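GEO10716p1 (Drosophila melanogaster, PDB 7BTG) probably removes phosphate from phosphoarginine in proteins, as an arginine phosphatase of the low molecular weight protein tyrosine phosphatase family. Local coordinates at residues L4-G9 with D80-M85; N10-P15 with E124-I129. The protein carries 1 engineered substitution. All blocks are in the same frame, centred on the assembly; numbering follows the deposited sequence.

How the contacts relate
From the N terminus the chain runs straight into strand 2-7, at the heart of the parallel sheet, and then turns through residues 8-12 round a phosphate ion into helix 13-27. Contact 1 closes the first long loop, bringing strand 81-84 back beside strand 2-7 after an excursion of some seventy residues. Contact 2 closes a longer one, laying the loop before helix 133-154 against the start of helix 13-27. The loops cross, since the segments alternate along the chain. M85 packs on R13, and the phosphate touches both contacts, so the centre of the sheet, the phosphate-binding loop and the late 124-129 loop meet at one site.

Contact 1: L4-G9 with D80-M85; sequences LFVSIG and DYIFAM. Engineered in segment 4-9: S7 (natural residue Cys). With PO4 (phosphate ion), chain B.
F5 and F83 lie side by side on one face of the parallel sheet of this alpha/beta phosphatase fold, whose two inner strands, 2-7 and 81-84, pair here. Their rings are nearly parallel, planes 29° apart, but slid so far that they barely overlap; CE1 of F5 meets CD2 of F83 at 3.4 Å. Both have CG anti to the carbonyl carbon (chi1 -69° in F5), which sends the rings the same way, F5 packing on A17 and L21 of helix 13-27, F83 edge-to-face with F149. An alanine in place of F5 would probably open a gap beneath that helix and leave one flank of the F83 ring without its neighbour. On the other face L4 and I82 also run alongside each other, and V6 CG2 reaches I82 CG2 at 3.6 Å, close to L93 of helix 87-99. Between the strands L4 O accepts from F83 N at 2.8 Å, and V6 N gives to F83 O at 2.7 Å. The engineered S7, a cysteine in the natural protein, has its OG 2.8 Å from phosphate O1; S14 OG is a probable hydrogen-bond partner, though its closeness is doubtful. M85 bends at chi2 (-68°) and brings its methyl CE to 4.0 Å from CD1 of F5.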
ATOM      1  N   LEU A   4      -5.431   4.242  -0.688  1.00 29.74           N
ATOM      2  CA  LEU A   4      -4.090   4.762  -0.428  1.00 30.84           C
ATOM      3  C   LEU A   4      -3.277   3.702   0.308  1.00 27.15           C
ATOM      4  O   LEU A   4      -3.668   3.272   1.396  1.00 26.83           O
ATOM      5  CB  LEU A   4      -4.163   6.044   0.403  1.00 28.20           C
ATOM      6  CG  LEU A   4      -2.835   6.741   0.703  1.00 27.90           C
ATOM      7  CD1 LEU A   4      -2.271   7.356  -0.564  1.00 31.57           C
ATOM      8  CD2 LEU A   4      -3.033   7.798   1.790  1.00 30.51           C
ATOM      9  N   PHE A   5      -2.159   3.271  -0.281  1.00 22.38           N
ATOM     10  CA  PHE A   5      -1.243   2.370   0.405  1.00 24.27           C
ATOM     11  C   PHE A   5      -0.170   3.184   1.123  1.00 26.20           C
ATOM     12  O   PHE A   5       0.323   4.182   0.592  1.00 26.75           O
ATOM     13  CB  PHE A   5      -0.590   1.390  -0.568  1.00 26.56           C
ATOM     14  CG  PHE A   5      -1.540   0.372  -1.145  1.00 30.03           C
ATOM     15  CD1 PHE A   5      -2.024  -0.651  -0.372  1.00 24.57           C
ATOM     16  CD2 PHE A   5      -1.914   0.423  -2.482  1.00 33.84           C
ATOM     17  CE1 PHE A   5      -2.890  -1.617  -0.912  1.00 30.65           C
ATOM     18  CE2 PHE A   5      -2.778  -0.541  -3.029  1.00 29.99           C
ATOM     19  CZ  PHE A   5      -3.263  -1.555  -2.236  1.00 30.18           C
ATOM     20  N   VAL A   6       0.191   2.764   2.337  1.00 28.56           N
ATOM     21  CA  VAL A   6       1.120   3.531   3.162  1.00 25.70           C
ATOM     22  C   VAL A   6       2.229   2.628   3.675  1.00 29.96           C
ATOM     23  O   VAL A   6       1.965   1.562   4.242  1.00 28.06           O
ATOM     24  CB  VAL A   6       0.408   4.236   4.322  1.00 27.62           C
ATOM     25  CG1 VAL A   6       1.447   4.903   5.260  1.00 22.31           C
ATOM     26  CG2 VAL A   6      -0.515   5.294   3.761  1.00 22.01           C
ATOM     27  N   SER A   7       3.474   3.040   3.439  1.00 27.50           N
ATOM     28  CA  SER A   7       4.644   2.399   4.009  1.00 22.51           C
ATOM     29  C   SER A   7       5.489   3.490   4.640  1.00 27.45           C
ATOM     30  O   SER A   7       5.233   4.675   4.434  1.00 24.41           O
ATOM     31  CB  SER A   7       5.445   1.614   2.956  1.00 28.26           C
ATOM     32  OG  SER A   7       5.855   2.421   1.860  1.00 27.42           O
ATOM     33  N   ILE A   8       6.513   3.110   5.414  1.00 27.53           N
ATOM     34  CA  ILE A   8       7.252   4.161   6.106  1.00 25.83           C
ATOM     35  C   ILE A   8       8.009   5.022   5.103  1.00 27.87           C
ATOM     36  O   ILE A   8       7.950   6.257   5.159  1.00 27.40           O
ATOM     37  CB  ILE A   8       8.159   3.584   7.213  1.00 30.23           C
ATOM     38  CG1 ILE A   8       8.699   4.735   8.049  1.00 31.45           C
ATOM     39  CG2 ILE A   8       9.324   2.760   6.674  1.00 26.47           C
ATOM     40  CD1 ILE A   8       9.350   4.315   9.314  1.00 22.98           C
ATOM     41  N   GLY A   9       8.629   4.402   4.102  1.00 29.39           N
ATOM     42  CA  GLY A   9       9.437   5.176   3.181  1.00 26.79           C
ATOM     43  C   GLY A   9       8.733   5.611   1.915  1.00 29.83           C
ATOM     44  O   GLY A   9       9.223   6.500   1.227  1.00 29.15           O
ATOM     45  N   ASP A  80     -11.065   5.984   0.657  1.00 32.02           N
ATOM     46  CA  ASP A  80     -11.956   5.050   1.332  1.00 32.34           C
ATOM     47  C   ASP A  80     -11.180   4.060   2.190  1.00 32.35           C
ATOM     48  O   ASP A  80     -11.632   3.674   3.274  1.00 35.81           O
ATOM     49  CB  ASP A  80     -12.810   4.293   0.300  1.00 32.80           C
ATOM     50  CG  ASP A  80     -13.539   5.232  -0.662  1.00 42.18           C
ATOM     51  OD1 ASP A  80     -14.369   6.047  -0.201  1.00 45.45           O
ATOM     52  OD2 ASP A  80     -13.280   5.155  -1.880  1.00 45.86           O
ATOM     53  N   TYR A  81     -10.029   3.622   1.701  1.00 29.13           N
ATOM     54  CA  TYR A  81      -9.156   2.712   2.423  1.00 32.74           C
ATOM     55  C   TYR A  81      -7.764   3.313   2.442  1.00 28.77           C
ATOM     56  O   TYR A  81      -7.313   3.857   1.432  1.00 28.92           O
ATOM     57  CB  TYR A  81      -9.139   1.319   1.775  1.00 29.41           C
ATOM     58  CG  TYR A  81     -10.399   0.554   2.064  1.00 35.59           C
ATOM     59  CD1 TYR A  81     -10.458  -0.309   3.137  1.00 30.57           C
ATOM     60  CD2 TYR A  81     -11.553   0.734   1.287  1.00 36.37           C
ATOM     61  CE1 TYR A  81     -11.618  -1.002   3.437  1.00 39.60           C
ATOM     62  CE2 TYR A  81     -12.726   0.033   1.569  1.00 38.68           C
ATOM     63  CZ  TYR A  81     -12.748  -0.834   2.655  1.00 38.96           C
ATOM     64  OH  TYR A  81     -13.884  -1.546   2.989  1.00 50.11           O
ATOM     65  N   ILE A  82      -7.113   3.253   3.597  1.00 27.67           N
ATOM     66  CA  ILE A  82      -5.690   3.542   3.738  1.00 28.06           C
ATOM     67  C   ILE A  82      -5.064   2.312   4.378  1.00 24.00           C
ATOM     68  O   ILE A  82      -5.441   1.928   5.491  1.00 29.74           O
ATOM     69  CB  ILE A  82      -5.430   4.797   4.582  1.00 29.05           C
ATOM     70  CG1 ILE A  82      -6.067   6.022   3.931  1.00 28.36           C
ATOM     71  CG2 ILE A  82      -3.965   5.004   4.741  1.00 27.86           C
ATOM     72  CD1 ILE A  82      -5.922   7.280   4.759  1.00 28.50           C
ATOM     73  N   PHE A  83      -4.161   1.670   3.658  1.00 23.92           N
ATOM     74  CA  PHE A  83      -3.582   0.396   4.059  1.00 25.88           C
ATOM     75  C   PHE A  83      -2.175   0.614   4.594  1.00 26.76           C
ATOM     76  O   PHE A  83      -1.326   1.176   3.898  1.00 26.18           O
ATOM     77  CB  PHE A  83      -3.557  -0.582   2.888  1.00 27.43           C
ATOM     78  CG  PHE A  83      -4.927  -1.075   2.496  1.00 31.25           C
ATOM     79  CD1 PHE A  83      -5.708  -1.768   3.411  1.00 32.12           C
ATOM     80  CD2 PHE A  83      -5.432  -0.839   1.232  1.00 30.25           C
ATOM     81  CE1 PHE A  83      -6.964  -2.209   3.076  1.00 33.31           C
ATOM     82  CE2 PHE A  83      -6.686  -1.282   0.889  1.00 32.32           C
ATOM     83  CZ  PHE A  83      -7.449  -1.981   1.812  1.00 32.47           C
ATOM     84  N   ALA A  84      -1.950   0.178   5.828  1.00 28.17           N
ATOM     85  CA  ALA A  84      -0.621   0.080   6.411  1.00 27.70           C
ATOM     86  C   ALA A  84       0.022  -1.262   6.076  1.00 27.35           C
ATOM     87  O   ALA A  84      -0.660  -2.275   5.898  1.00 29.41           O
ATOM     88  CB  ALA A  84      -0.714   0.238   7.935  1.00 27.52           C
ATOM     89  N   MET A  85       1.350  -1.271   5.991  1.00 27.63           N
ATOM     90  CA  MET A  85       2.071  -2.534   5.848  1.00 29.89           C
ATOM     91  C   MET A  85       2.402  -3.159   7.193  1.00 30.80           C
ATOM     92  O   MET A  85       2.452  -4.395   7.302  1.00 30.41           O
ATOM     93  CB  MET A  85       3.367  -2.317   5.058  1.00 23.94           C
ATOM     94  CG  MET A  85       3.146  -1.622   3.751  1.00 25.40           C
ATOM     95  SD  MET A  85       2.218  -2.695   2.575  1.00 29.97           S
ATOM     96  CE  MET A  85       1.402  -1.419   1.624  1.00 25.93           C
TER
HETATM   97  P   PO4 B 201       9.030   1.145   2.361  1.00 32.55           P
HETATM   98  O1  PO4 B 201       8.584   2.180   1.346  1.00 27.02           O
HETATM   99  O2  PO4 B 201      10.521   0.954   2.256  1.00 30.18           O
HETATM  100  O3  PO4 B 201       8.419  -0.216   2.127  1.00 28.69           O
HETATM  101  O4  PO4 B 201       8.615   1.569   3.770  1.00 26.22           O

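Contact 2: N10-P15 with E124-I129. With PO4 (phosphate ion), chain B.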
ATOM      1  N   ASN A  10       7.600   4.983   1.575  1.00 33.64           N
ATOM      2  CA  ASN A  10       6.924   5.205   0.291  1.00 25.02           C
ATOM      3  C   ASN A  10       7.887   5.010  -0.875  1.00 27.95           C
ATOM      4  O   ASN A  10       7.909   5.770  -1.843  1.00 27.29           O
ATOM      5  CB  ASN A  10       6.265   6.579   0.221  1.00 25.47           C
ATOM      6  CG  ASN A  10       5.356   6.714  -0.983  1.00 31.40           C
ATOM      7  OD1 ASN A  10       5.148   7.811  -1.513  1.00 31.45           O
ATOM      8  ND2 ASN A  10       4.830   5.580  -1.447  1.00 25.90           N
ATOM      9  N   THR A  11       8.682   3.954  -0.776  1.00 28.69           N
ATOM     10  CA  THR A  11       9.705   3.666  -1.767  1.00 30.48           C
ATOM     11  C   THR A  11       9.826   2.185  -2.081  1.00 33.03           C
ATOM     12  O   THR A  11      10.395   1.851  -3.120  1.00 32.68           O
ATOM     13  CB  THR A  11      11.071   4.208  -1.286  1.00 34.36           C
ATOM     14  OG1 THR A  11      12.098   3.917  -2.236  1.00 36.46           O
ATOM     15  CG2 THR A  11      11.453   3.616   0.072  1.00 29.08           C
ATOM     16  N   CYS A  12       9.287   1.285  -1.250  1.00 30.29           N
ATOM     17  CA  CYS A  12       9.330  -0.146  -1.539  1.00 32.86           C
ATOM     18  C   CYS A  12       7.925  -0.739  -1.542  1.00 30.67           C
ATOM     19  O   CYS A  12       7.339  -0.939  -2.605  1.00 28.53           O
ATOM     20  CB  CYS A  12      10.205  -0.883  -0.520  1.00 32.67           C
ATOM     21  SG  CYS A  12      11.958  -0.434  -0.519  1.00 33.52           S
ATOM     22  N   ARG A  13       7.362  -0.969  -0.352  1.00 26.43           N
ATOM     23  CA  ARG A  13       6.113  -1.716  -0.232  1.00 31.33           C
ATOM     24  C   ARG A  13       4.931  -0.958  -0.830  1.00 29.47           C
ATOM     25  O   ARG A  13       4.148  -1.530  -1.595  1.00 33.01           O
ATOM     26  CB  ARG A  13       5.848  -2.064   1.237  1.00 23.98           C
ATOM     27  CG  ARG A  13       6.843  -3.038   1.810  1.00 28.65           C
ATOM     28  CD  ARG A  13       6.752  -3.071   3.319  1.00 26.67           C
ATOM     29  NE  ARG A  13       7.178  -1.784   3.868  1.00 31.30           N
ATOM     30  CZ  ARG A  13       7.148  -1.463   5.162  1.00 30.99           C
ATOM     31  NH1 ARG A  13       6.709  -2.349   6.061  1.00 25.39           N
ATOM     32  NH2 ARG A  13       7.555  -0.252   5.552  1.00 26.95           N
ATOM     33  N   SER A  14       4.766   0.318  -0.480  1.00 25.09           N
ATOM     34  CA  SER A  14       3.573   1.017  -0.927  1.00 26.61           C
ATOM     35  C   SER A  14       3.553   1.258  -2.441  1.00 31.84           C
ATOM     36  O   SER A  14       2.485   1.110  -3.058  1.00 31.22           O
ATOM     37  CB  SER A  14       3.361   2.331  -0.155  1.00 25.96           C
ATOM     38  OG  SER A  14       4.541   3.097   0.072  1.00 28.17           O
ATOM     39  N   PRO A  15       4.667   1.618  -3.094  1.00 32.90           N
ATOM     40  CA  PRO A  15       4.590   1.766  -4.558  1.00 27.99           C
ATOM     41  C   PRO A  15       4.332   0.446  -5.256  1.00 32.88           C
ATOM     42  O   PRO A  15       3.653   0.420  -6.289  1.00 36.50           O
ATOM     43  CB  PRO A  15       5.961   2.347  -4.940  1.00 31.40           C
ATOM     44  CG  PRO A  15       6.527   2.905  -3.672  1.00 32.83           C
ATOM     45  CD  PRO A  15       5.990   2.030  -2.576  1.00 32.17           C
ATOM     46  N   GLU A 124       6.874  -6.833   5.850  1.00 30.22           N
ATOM     47  CA  GLU A 124       8.104  -6.233   6.353  1.00 33.84           C
ATOM     48  C   GLU A 124       8.771  -5.336   5.320  1.00 31.15           C
ATOM     49  O   GLU A 124       8.767  -5.621   4.118  1.00 26.85           O
ATOM     50  CB  GLU A 124       9.106  -7.312   6.767  1.00 34.75           C
ATOM     51  CG  GLU A 124       8.538  -8.421   7.647  1.00 39.66           C
ATOM     52  CD  GLU A 124       8.412  -8.013   9.108  1.00 50.81           C
ATOM     53  OE1 GLU A 124       7.983  -6.861   9.374  1.00 47.42           O
ATOM     54  OE2 GLU A 124       8.756  -8.845   9.987  1.00 53.89           O
ATOM     55  N   ASP A 125       9.374  -4.249   5.814  1.00 28.79           N
ATOM     56  CA  ASP A 125      10.167  -3.312   5.019  1.00 27.19           C
ATOM     57  C   ASP A 125      11.351  -4.018   4.371  1.00 31.22           C
ATOM     58  O   ASP A 125      12.240  -4.484   5.089  1.00 31.69           O
ATOM     59  CB  ASP A 125      10.684  -2.170   5.898  1.00 29.49           C
ATOM     60  CG  ASP A 125      11.319  -1.060   5.089  1.00 30.78           C
ATOM     61  OD1 ASP A 125      11.536  -1.231   3.862  1.00 31.32           O
ATOM     62  OD2 ASP A 125      11.586  -0.001   5.677  1.00 28.84           O
ATOM     63  N   PRO A 126      11.413  -4.111   3.041  1.00 29.21           N
ATOM     64  CA  PRO A 126      12.561  -4.750   2.380  1.00 29.83           C
ATOM     65  C   PRO A 126      13.732  -3.827   2.097  1.00 30.41           C
ATOM     66  O   PRO A 126      14.752  -4.314   1.609  1.00 29.01           O
ATOM     67  CB  PRO A 126      11.951  -5.229   1.054  1.00 30.92           C
ATOM     68  CG  PRO A 126      10.956  -4.171   0.721  1.00 31.81           C
ATOM     69  CD  PRO A 126      10.369  -3.735   2.071  1.00 28.81           C
ATOM     70  N   TYR A 127      13.597  -2.528   2.389  1.00 30.95           N
ATOM     71  CA  TYR A 127      14.600  -1.524   2.017  1.00 32.42           C
ATOM     72  C   TYR A 127      16.021  -1.955   2.361  1.00 27.40           C
ATOM     73  O   TYR A 127      16.933  -1.798   1.546  1.00 35.60           O
ATOM     74  CB  TYR A 127      14.285  -0.191   2.704  1.00 26.84           C
ATOM     75  CG  TYR A 127      15.066   1.008   2.188  1.00 32.59           C
ATOM     76  CD1 TYR A 127      16.300   1.361   2.740  1.00 31.54           C
ATOM     77  CD2 TYR A 127      14.559   1.798   1.175  1.00 29.36           C
ATOM     78  CE1 TYR A 127      17.015   2.468   2.263  1.00 30.56           C
ATOM     79  CE2 TYR A 127      15.265   2.901   0.695  1.00 37.68           C
ATOM     80  CZ  TYR A 127      16.489   3.227   1.246  1.00 32.46           C
ATOM     81  OH  TYR A 127      17.163   4.316   0.754  1.00 31.70           O
ATOM     82  N   PHE A 128      16.228  -2.504   3.552  1.00 29.58           N
ATOM     83  CA  PHE A 128      17.564  -2.783   4.073  1.00 34.05           C
ATOM     84  C   PHE A 128      17.904  -4.265   4.048  1.00 35.62           C
ATOM     85  O   PHE A 128      18.927  -4.672   4.608  1.00 32.61           O
ATOM     86  CB  PHE A 128      17.675  -2.269   5.505  1.00 30.83           C
ATOM     87  CG  PHE A 128      16.602  -2.816   6.401  1.00 30.44           C
ATOM     88  CD1 PHE A 128      15.429  -2.106   6.606  1.00 28.25           C
ATOM     89  CD2 PHE A 128      16.747  -4.052   6.999  1.00 28.55           C
ATOM     90  CE1 PHE A 128      14.435  -2.616   7.408  1.00 26.72           C
ATOM     91  CE2 PHE A 128      15.751  -4.576   7.798  1.00 34.12           C
ATOM     92  CZ  PHE A 128      14.587  -3.851   8.004  1.00 29.72           C
ATOM     93  N   ILE A 129      17.053  -5.082   3.450  1.00 38.35           N
ATOM     94  CA  ILE A 129      17.261  -6.520   3.392  1.00 38.18           C
ATOM     95  C   ILE A 129      18.109  -6.812   2.165  1.00 35.68           C
ATOM     96  O   ILE A 129      17.743  -6.431   1.046  1.00 40.55           O
ATOM     97  CB  ILE A 129      15.920  -7.263   3.336  1.00 38.91           C
ATOM     98  CG1 ILE A 129      15.150  -7.049   4.638  1.00 37.10           C
ATOM     99  CG2 ILE A 129      16.148  -8.739   3.079  1.00 41.90           C
ATOM    100  CD1 ILE A 129      15.829  -7.649   5.872  1.00 38.15           C
TER
HETATM  101  P   PO4 B 201       9.030   1.145   2.361  1.00 32.55           P
HETATM  102  O1  PO4 B 201       8.584   2.180   1.346  1.00 27.02           O
HETATM  103  O2  PO4 B 201      10.521   0.954   2.256  1.00 30.18           O
HETATM  104  O3  PO4 B 201       8.419  -0.216   2.127  1.00 28.69           O
HETATM  105  O4  PO4 B 201       8.615   1.569   3.770  1.00 26.22           O
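T11 makes the first touch with the 124-129 loop, its methyl CG2 meeting CD2 of Y127 at 3.8 Å while its backbone N gives a nearly straight hydrogen bond to phosphate O1. Just before it, N10 turns inward instead: ND2 donates to S14 OG, and OD1 accepts from H66 NE2 and from the backbone N of R69, which fix the turn of the amide. C12, at the N-cap of helix 13-27, shares phosphate O1 with T11 through its own N. Its side chain is wedged against the other segment, CB on P126 CG at 3.6 Å and SG at the edge of the Y127 ring, 5.1 Å from the ring centroid. These residues are the second half of the P-loop (CX5R) of the low molecular weight phosphatases, which begins at S7 and wraps round the anion at the N-terminal end of a helix, whose dipole would probably help to hold the negative charge. R13 closes it. Its backbone N and NE both give to phosphate O3, and NH2 reaches O4 at 2.8 Å; the bend at chi3 (-66°) folds the guanidinium back so that the phosphorus lies at its edge, in plane. D125 CA sits 3.4 Å above the centre of one face, and the CD of R13 rests against E124 O. NH1 turns from the anion to a salt bridge with D86 and a hydrogen bond to I123 O. D125 itself brings OD1 to 2.9 Å from phosphate O2, and that same OD1 accepts from Y127 N at 2.8 Å in an Asx turn, the donor coming from above the carboxylate plane.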